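Putative capsular polysaccharide biosynthesis protein (Streptococcus pneumoniae serotype 4, PDB 6EWJ) probably acts as a pyridoxal-phosphate-dependent sugar aminotransferase in the biosynthesis of pneumococcal teichoic acid. Local coordinates at residues V28-L31 and W35-T38; R73-G78 and R170-S175; Y321-E326 and E399-V404. All coordinates share one frame; numbering follows the deposited sequence.

Overall arrangement
Followed from the N terminus, the three contacts come strictly in series: each closes before the next opens, and none nests in or crosses another. Contact 1 closes a turn of just three residues, folding the loop at 35-38 back on the end of helix 21-31 beside the second subunit. Contact 2 spans 91 residues, among them strands 82-86, 103-107 and 129-132, and ties the end of helix 64-74 to strand 172-177 of the seven-stranded mixed sheet. Contact 3, across the chain's centre from contact 2, bridges 72 residues to join the small antiparallel sheet to helix 391-409. Even contacts 2 and 3 stay about 15 Å apart at their nearest atoms.

Contact 1. Residues V28-L31 and W35-T38; sequences VDTL and WITT
Ile36 turns CG1 into the position between its backbone N and carbonyl carbon (chi1 58°), which places the other branch, CG2, where it can meet Leu31 and Thr30. On the helix, Thr30 holds its methyl CG2 roughly opposite its own backbone N, with OG1 on the other branch (chi1 -89°). The contact is that of a three-residue turn folding the chain back on the C-terminal end of helix 21-31. Leu31 begins by leading away from the loop, but its end comes back: CD2 lies 3.9 Å from Ile36 CG2, the two side chains crossing at about a right angle. The same Ile36 CG2 rests 3.8 Å from the carbonyl oxygen Thr30 O, while Thr30 CG2 packs 3.5 Å from Trp35 O.

No direct hydrogen bond joins the segments. A water does so instead, accepting from Thr30 OG1 at 2.9 Å and donating to Trp35 O at 2.8 Å, and Thr30 OG1 has its main polar partner in Ser272 OG. Ser33, inside the tight turn, hydrogen-bonds both Thr30 O and Trp35 N. The Trp35 indole leads away to the exposed side. Leu31 packs on Ile24 and Ile36 on Ala210 of the second subunit. Thr30 and Leu31 both pack on Ile269 of helix 268-299, and Thr30 also touches Lys41 of helix 40-53.

Contact 2. Residues R73-G78 and R170-S175; sequences RVLEVG and RIVIVS
Leu75 and Val172 meet tip to tip, each starting out toward the other from its own backbone. The methyl Leu75 CD1 makes the touch, 3.9 Å from Val172 CG1 and 4.2 Å from Val172 CB, so it rests on one branch of the valine and on the root of the fork. Val172 swings CG1 opposite its backbone N (chi1 172°), which puts that methyl in the path of the leucine. Val174, two residues along the strand and pointing to the same side, adds a longer contact of 4.5 Å between its CG2 and Leu75 CD1. Ile173, between them, points away and packs on Tyr144 of helix 144-153, at the other face of the sheet.

The leucine sits where helix 64-74 gives way to a Schellman motif: Glu76 takes positive phi (53°), with bonds back into the last helical turn. This is a helix packed against the mixed sheet of the large domain, as expected of the fold-type I pyridoxal phosphate enzymes. Ala64 and Thr65, which bind the cofactor in another structure of this protein, lie at the start of the same helix, and the side chain of Ala64 is about 10 Å from that of Val174. Leu75 lies at the opposite end of that helix from Ala64 and Thr65.

Val131 of strand 129-132 touches both Leu75 and Val174, widening the apolar patch, and Leu75 O is hydrogen-bonded to Gln165 NE2 and Ser162 OG. Just before the strand, Arg170 folds back so that NH1 reaches Ile171 O at 2.9 Å, with the acceptor lying nearly in the guanidinium plane; NH1 also forms a salt bridge with Asp195, whose carboxylate accepts from Ile173 N.

Contact 3. Residues Y321-E326 and E399-V404; sequences YITRVE and ETFKTV
Phe401 alone carries the helix side of this contact, its ring reaching the strand at Thr323 and Val325. With CG opposite its backbone N (chi1 -170°), the phenyl stands out from the helix and brings its far end to the sheet. Thr323 OG1 lies in the ring plane at the edge, 3.5 Å from Phe401 CE2 and 3.6 Å from Phe401 CZ. The hydroxyl is not bonded to the ring; it hydrogen-bonds Ile381 O of the adjoining strand, so the oxygen probably presents electron density to the slightly positive ring hydrogens. Val325, whose side chain comes to meet the phenylalanine, brings CG2 obliquely to 3.7 Å from Phe401 CZ and 4.1 Å from Phe401 CE1.

The outward side of the helix is quite different. Glu399 and Thr403 are exposed and do not reach the strand; the bonds between them run along the helix. Glu399 O receives both Thr403 N and Thr403 OG1, each at 3.1 Å, from opposite faces of its carbonyl plane, the hydroxyl standing 36° out of that plane.

Strand 321-325 is the middle strand of the antiparallel three-stranded sheet, and helix 391-409 packs over one face of it. Around the phenyl, Ile304 and the pair Ile381 and Leu383 come from the two flanking strands, while Ile336 and Leu340 of helix 330-342 also touch it.

Contact 1. Residues V28-L31 and W35-T38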
loop_
_atom_site.group_PDB
_atom_site.type_symbol
_atom_site.label_atom_id
_atom_site.label_comp_id
_atom_site.label_asym_id
_atom_site.label_seq_id
_atom_site.Cartn_x
_atom_site.Cartn_y
_atom_site.Cartn_z
ATOM N N VAL A 28 8.062 20.203 -1.844
ATOM C CA VAL A 28 7.728 21.338 -0.985
ATOM C C VAL A 28 6.442 22.047 -1.405
ATOM O O VAL A 28 5.593 22.363 -0.552
ATOM C CB VAL A 28 8.876 22.327 -0.904
ATOM N N ASP A 29 6.287 22.261 -2.708
ATOM C CA ASP A 29 5.079 22.855 -3.285
ATOM C C ASP A 29 3.818 22.052 -2.927
ATOM O O ASP A 29 2.803 22.621 -2.515
ATOM C CB ASP A 29 5.207 22.983 -4.808
ATOM C CG ASP A 29 3.931 23.400 -5.460
ATOM O OD1 ASP A 29 3.121 22.561 -5.864
ATOM O OD2 ASP A 29 3.716 24.592 -5.543
ATOM N N THR A 30 3.898 20.744 -3.070
ATOM C CA THR A 30 2.815 19.876 -2.641
ATOM C C THR A 30 2.504 20.005 -1.126
ATOM O O THR A 30 1.319 20.075 -0.724
ATOM C CB THR A 30 3.102 18.411 -3.036
ATOM O OG1 THR A 30 2.594 18.185 -4.342
ATOM C CG2 THR A 30 2.380 17.387 -2.100
ATOM N N LEU A 31 3.551 19.990 -0.297
ATOM C CA LEU A 31 3.374 20.121 1.161
ATOM C C LEU A 31 2.780 21.437 1.638
ATOM O O LEU A 31 2.308 21.526 2.796
ATOM C CB LEU A 31 4.687 19.863 1.878
ATOM C CG LEU A 31 5.163 18.381 1.784
ATOM C CD1 LEU A 31 6.514 18.211 2.445
ATOM C CD2 LEU A 31 4.158 17.401 2.378
ATOM N N TRP A 35 -3.309 19.437 -0.878
ATOM C CA TRP A 35 -3.366 18.049 -1.340
ATOM C C TRP A 35 -2.052 17.342 -1.085
ATOM O O TRP A 35 -1.139 17.515 -1.835
ATOM C CB TRP A 35 -3.683 18.037 -2.843
ATOM C CG TRP A 35 -4.993 18.611 -3.188
ATOM C CD1 TRP A 35 -5.254 19.923 -3.537
ATOM C CD2 TRP A 35 -6.259 17.924 -3.246
ATOM N NE1 TRP A 35 -6.589 20.085 -3.785
ATOM C CE2 TRP A 35 -7.232 18.882 -3.633
ATOM C CE3 TRP A 35 -6.654 16.591 -3.041
ATOM C CZ2 TRP A 35 -8.595 18.557 -3.792
ATOM C CZ3 TRP A 35 -8.012 16.263 -3.186
ATOM C CH2 TRP A 35 -8.967 17.247 -3.578
ATOM N N ILE A 36 -1.968 16.549 -0.006
ATOM C CA ILE A 36 -0.737 15.809 0.300
ATOM C C ILE A 36 -0.813 14.313 0.020
ATOM O O ILE A 36 0.222 13.703 -0.182
ATOM C CB ILE A 36 -0.182 16.070 1.718
ATOM C CG1 ILE A 36 -1.229 15.712 2.803
ATOM C CG2 ILE A 36 0.283 17.504 1.829
ATOM C CD1 ILE A 36 -0.660 15.688 4.198
ATOM N N THR A 37 -2.009 13.724 -0.012
ATOM C CA THR A 37 -2.172 12.383 -0.576
ATOM C C THR A 37 -2.573 12.515 -2.062
ATOM O O THR A 37 -2.197 13.512 -2.694
ATOM C CB THR A 37 -3.095 11.469 0.284
ATOM O OG1 THR A 37 -3.045 10.123 -0.208
ATOM C CG2 THR A 37 -4.538 11.962 0.346
ATOM N N THR A 38 -3.275 11.525 -2.609
ATOM C CA THR A 38 -3.671 11.527 -4.026
ATOM C C THR A 38 -4.415 12.818 -4.419
ATOM O O THR A 38 -5.405 13.218 -3.798
ATOM C CB THR A 38 -4.549 10.297 -4.376
ATOM O OG1 THR A 38 -3.880 9.093 -3.956
ATOM C CG2 THR A 38 -4.828 10.194 -5.915
HETATM O O HOH W 1 -0.319 18.575 -4.321
#

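Contact 2. Residues R73-G78 and R170-S175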
loop_
_atom_site.group_PDB
_atom_site.type_symbol
_atom_site.label_atom_id
_atom_site.label_comp_id
_atom_site.label_asym_id
_atom_site.label_seq_id
_atom_site.Cartn_x
_atom_site.Cartn_y
_atom_site.Cartn_z
ATOM N N ARG A 73 -6.134 -8.769 -10.175
ATOM C CA ARG A 73 -7.467 -8.677 -9.576
ATOM C C ARG A 73 -8.517 -8.097 -10.542
ATOM O O ARG A 73 -9.671 -8.517 -10.525
ATOM C CB ARG A 73 -7.449 -7.914 -8.254
ATOM C CG ARG A 73 -6.648 -8.619 -7.185
ATOM C CD ARG A 73 -6.678 -7.887 -5.863
ATOM N NE ARG A 73 -5.925 -8.632 -4.864
ATOM C CZ ARG A 73 -6.325 -9.714 -4.212
ATOM N NH1 ARG A 73 -7.539 -10.239 -4.360
ATOM N NH2 ARG A 73 -5.486 -10.285 -3.350
ATOM N N VAL A 74 -8.104 -7.196 -11.430
ATOM C CA VAL A 74 -9.032 -6.632 -12.449
ATOM C C VAL A 74 -9.415 -7.766 -13.436
ATOM O O VAL A 74 -10.595 -7.973 -13.758
ATOM C CB VAL A 74 -8.408 -5.438 -13.168
ATOM C CG1 VAL A 74 -9.137 -5.123 -14.469
ATOM C CG2 VAL A 74 -8.355 -4.226 -12.229
ATOM N N LEU A 75 -8.417 -8.554 -13.825
ATOM C CA LEU A 75 -8.673 -9.761 -14.627
ATOM C C LEU A 75 -9.454 -10.894 -13.914
ATOM O O LEU A 75 -9.854 -11.866 -14.565
ATOM C CB LEU A 75 -7.344 -10.297 -15.163
ATOM C CG LEU A 75 -6.620 -9.382 -16.145
ATOM C CD1 LEU A 75 -5.266 -9.956 -16.461
ATOM C CD2 LEU A 75 -7.443 -9.155 -17.418
ATOM N N GLU A 76 -9.676 -10.750 -12.607
ATOM C CA GLU A 76 -10.279 -11.771 -11.718
ATOM C C GLU A 76 -9.584 -13.149 -11.795
ATOM O O GLU A 76 -10.218 -14.183 -11.731
ATOM C CB GLU A 76 -11.783 -11.857 -11.932
ATOM C CG GLU A 76 -12.492 -10.546 -11.604
ATOM C CD GLU A 76 -13.956 -10.592 -11.943
ATOM O OE1 GLU A 76 -14.239 -10.648 -13.110
ATOM O OE2 GLU A 76 -14.858 -10.575 -11.083
ATOM N N VAL A 77 -8.274 -13.132 -11.932
ATOM C CA VAL A 77 -7.452 -14.342 -11.849
ATOM C C VAL A 77 -7.495 -14.765 -10.373
ATOM O O VAL A 77 -7.248 -13.939 -9.481
ATOM C CB VAL A 77 -5.995 -14.066 -12.323
ATOM C CG1 VAL A 77 -5.050 -15.235 -12.066
ATOM C CG2 VAL A 77 -5.988 -13.737 -13.801
ATOM N N GLY A 78 -7.835 -16.022 -10.112
ATOM C CA GLY A 78 -7.907 -16.513 -8.746
ATOM C C GLY A 78 -7.707 -18.018 -8.606
ATOM O O GLY A 78 -7.006 -18.629 -9.434
ATOM N N ARG A 170 -8.364 -14.953 -24.816
ATOM C CA ARG A 170 -7.107 -15.649 -24.889
ATOM C C ARG A 170 -6.325 -15.364 -23.596
ATOM O O ARG A 170 -6.769 -14.570 -22.746
ATOM C CB ARG A 170 -6.325 -15.169 -26.121
ATOM C CG ARG A 170 -6.133 -13.649 -26.240
ATOM C CD ARG A 170 -4.931 -13.327 -27.141
ATOM N NE ARG A 170 -4.746 -11.885 -27.372
ATOM C CZ ARG A 170 -4.103 -11.049 -26.557
ATOM N NH1 ARG A 170 -3.595 -11.467 -25.402
ATOM N NH2 ARG A 170 -3.981 -9.769 -26.884
ATOM N N ILE A 171 -5.158 -15.980 -23.474
ATOM C CA ILE A 171 -4.212 -15.665 -22.400
ATOM C C ILE A 171 -3.835 -14.192 -22.498
ATOM O O ILE A 171 -3.528 -13.702 -23.576
ATOM C CB ILE A 171 -2.946 -16.556 -22.474
ATOM C CG1 ILE A 171 -3.297 -18.009 -22.140
ATOM C CG2 ILE A 171 -1.886 -16.092 -21.475
ATOM C CD1 ILE A 171 -2.280 -19.038 -22.574
ATOM N N VAL A 172 -3.847 -13.501 -21.362
ATOM C CA VAL A 172 -3.505 -12.088 -21.303
ATOM C C VAL A 172 -2.020 -11.998 -20.967
ATOM O O VAL A 172 -1.527 -12.726 -20.050
ATOM C CB VAL A 172 -4.408 -11.333 -20.289
ATOM C CG1 VAL A 172 -3.926 -9.895 -20.088
ATOM C CG2 VAL A 172 -5.867 -11.338 -20.745
ATOM N N ILE A 173 -1.298 -11.107 -21.666
ATOM C CA ILE A 173 0.120 -10.954 -21.438
ATOM C C ILE A 173 0.377 -9.699 -20.680
ATOM O O ILE A 173 0.075 -8.635 -21.176
ATOM C CB ILE A 173 0.947 -10.972 -22.737
ATOM C CG1 ILE A 173 0.674 -12.267 -23.503
ATOM C CG2 ILE A 173 2.426 -10.870 -22.390
ATOM C CD1 ILE A 173 1.391 -12.368 -24.829
ATOM N N VAL A 174 0.950 -9.847 -19.479
ATOM C CA VAL A 174 1.166 -8.746 -18.559
ATOM C C VAL A 174 2.656 -8.573 -18.376
ATOM O O VAL A 174 3.322 -9.416 -17.750
ATOM C CB VAL A 174 0.531 -9.020 -17.199
ATOM C CG1 VAL A 174 0.870 -7.912 -16.208
ATOM C CG2 VAL A 174 -0.972 -9.213 -17.367
ATOM N N SER A 175 3.179 -7.451 -18.840
ATOM C CA SER A 175 4.595 -7.142 -18.687
ATOM C C SER A 175 4.978 -6.703 -17.277
ATOM O O SER A 175 4.442 -5.680 -16.776
ATOM C CB SER A 175 5.010 -6.011 -19.648
ATOM O OG SER A 175 6.365 -5.619 -19.358
#

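Contact 3. Residues Y321-E326 and E399-V404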
loop_
_atom_site.group_PDB
_atom_site.type_symbol
_atom_site.label_atom_id
_atom_site.label_comp_id
_atom_site.label_asym_id
_atom_site.label_seq_id
_atom_site.Cartn_x
_atom_site.Cartn_y
_atom_site.Cartn_z
ATOM N N TYR A 321 23.294 -3.369 -15.162
ATOM C CA TYR A 321 24.366 -3.918 -15.931
ATOM C C TYR A 321 24.665 -5.352 -15.483
ATOM O O TYR A 321 25.598 -5.636 -14.716
ATOM C CB TYR A 321 25.613 -3.041 -15.889
ATOM C CG TYR A 321 26.530 -3.312 -17.049
ATOM C CD1 TYR A 321 26.206 -2.850 -18.318
ATOM C CD2 TYR A 321 27.693 -4.057 -16.893
ATOM C CE1 TYR A 321 27.038 -3.112 -19.396
ATOM C CE2 TYR A 321 28.570 -4.304 -17.967
ATOM C CZ TYR A 321 28.214 -3.850 -19.207
ATOM O OH TYR A 321 29.046 -4.088 -20.238
ATOM N N ILE A 322 23.855 -6.238 -16.024
ATOM C CA ILE A 322 23.969 -7.668 -15.801
ATOM C C ILE A 322 25.119 -8.252 -16.632
ATOM O O ILE A 322 25.206 -8.002 -17.862
ATOM C CB ILE A 322 22.611 -8.358 -16.091
ATOM C CG1 ILE A 322 21.588 -7.828 -15.037
ATOM C CG2 ILE A 322 22.795 -9.886 -16.122
ATOM C CD1 ILE A 322 20.258 -8.535 -14.898
ATOM N N THR A 323 25.996 -9.007 -15.957
ATOM C CA THR A 323 27.109 -9.681 -16.610
ATOM C C THR A 323 27.122 -11.106 -16.189
ATOM O O THR A 323 26.617 -11.457 -15.109
ATOM C CB THR A 323 28.512 -9.067 -16.356
ATOM O OG1 THR A 323 29.051 -9.493 -15.081
ATOM C CG2 THR A 323 28.502 -7.512 -16.452
ATOM N N ARG A 324 27.663 -11.944 -17.061
ATOM C CA ARG A 324 28.028 -13.291 -16.716
ATOM C C ARG A 324 29.522 -13.527 -17.015
ATOM O O ARG A 324 30.012 -13.079 -18.050
ATOM C CB ARG A 324 27.141 -14.291 -17.454
ATOM C CG ARG A 324 25.669 -14.181 -17.105
ATOM C CD ARG A 324 24.819 -15.094 -17.946
ATOM N NE ARG A 324 25.148 -16.487 -17.698
ATOM C CZ ARG A 324 24.712 -17.517 -18.422
ATOM N NH1 ARG A 324 23.945 -17.303 -19.497
ATOM N NH2 ARG A 324 25.067 -18.756 -18.104
ATOM N N VAL A 325 30.243 -14.162 -16.084
ATOM C CA VAL A 325 31.685 -14.376 -16.191
ATOM C C VAL A 325 31.915 -15.801 -16.719
ATOM O O VAL A 325 31.587 -16.792 -16.048
ATOM C CB VAL A 325 32.441 -14.164 -14.859
ATOM C CG1 VAL A 325 33.944 -14.109 -15.100
ATOM C CG2 VAL A 325 31.993 -12.862 -14.195
ATOM N N GLU A 326 32.389 -15.908 -17.954
ATOM C CA GLU A 326 32.554 -17.217 -18.559
ATOM C C GLU A 326 33.433 -18.101 -17.699
ATOM O O GLU A 326 34.486 -17.669 -17.233
ATOM C CB GLU A 326 33.157 -17.154 -19.948
ATOM C CG GLU A 326 33.386 -18.561 -20.541
ATOM C CD GLU A 326 33.473 -18.588 -22.039
ATOM O OE1 GLU A 326 32.933 -17.664 -22.682
ATOM O OE2 GLU A 326 34.074 -19.549 -22.573
ATOM N N GLU A 399 38.460 -2.107 -15.005
ATOM C CA GLU A 399 39.783 -2.642 -14.871
ATOM C C GLU A 399 39.879 -3.573 -13.609
ATOM O O GLU A 399 40.465 -4.654 -13.702
ATOM C CB GLU A 399 40.874 -1.592 -15.173
ATOM C CG GLU A 399 41.172 -0.760 -13.999
ATOM C CD GLU A 399 42.221 -1.425 -13.110
ATOM O OE1 GLU A 399 41.968 -2.546 -12.611
ATOM O OE2 GLU A 399 43.322 -0.846 -12.945
ATOM N N THR A 400 39.214 -3.211 -12.495
ATOM C CA THR A 400 39.182 -4.052 -11.262
ATOM C C THR A 400 38.447 -5.389 -11.455
ATOM O O THR A 400 38.931 -6.433 -11.038
ATOM C CB THR A 400 38.566 -3.307 -10.059
ATOM O OG1 THR A 400 39.251 -2.072 -9.826
ATOM C CG2 THR A 400 38.649 -4.157 -8.792
ATOM N N PHE A 401 37.308 -5.359 -12.133
ATOM C CA PHE A 401 36.532 -6.568 -12.372
ATOM C C PHE A 401 37.335 -7.566 -13.247
ATOM O O PHE A 401 37.364 -8.776 -12.957
ATOM C CB PHE A 401 35.182 -6.180 -13.008
ATOM C CG PHE A 401 34.164 -7.276 -13.104
ATOM C CD1 PHE A 401 34.189 -8.420 -12.287
ATOM C CD2 PHE A 401 33.125 -7.136 -13.994
ATOM C CE1 PHE A 401 33.204 -9.391 -12.397
ATOM C CE2 PHE A 401 32.139 -8.093 -14.107
ATOM C CZ PHE A 401 32.179 -9.231 -13.317
ATOM N N LYS A 402 38.019 -7.055 -14.277
ATOM C CA LYS A 402 38.908 -7.917 -15.077
ATOM C C LYS A 402 40.028 -8.541 -14.244
ATOM O O LYS A 402 40.175 -9.756 -14.234
ATOM C CB LYS A 402 39.548 -7.155 -16.226
ATOM C CG LYS A 402 38.588 -6.782 -17.336
ATOM C CD LYS A 402 39.376 -6.043 -18.401
ATOM C CE LYS A 402 38.656 -4.853 -18.934
ATOM N NZ LYS A 402 39.419 -4.229 -20.056
ATOM N N THR A 403 40.773 -7.703 -13.519
ATOM C CA THR A 403 41.881 -8.159 -12.667
ATOM C C THR A 403 41.425 -9.166 -11.615
ATOM O O THR A 403 42.085 -10.193 -11.394
ATOM C CB THR A 403 42.580 -6.970 -11.966
ATOM O OG1 THR A 403 43.093 -6.081 -12.951
ATOM C CG2 THR A 403 43.754 -7.426 -11.055
ATOM N N VAL A 404 40.310 -8.856 -10.964
ATOM C CA VAL A 404 39.771 -9.710 -9.907
ATOM C C VAL A 404 39.330 -11.061 -10.437
ATOM O O VAL A 404 39.628 -12.077 -9.824
ATOM C CB VAL A 404 38.614 -9.011 -9.143
ATOM C CG1 VAL A 404 37.738 -10.015 -8.423
ATOM C CG2 VAL A 404 39.187 -8.008 -8.144
#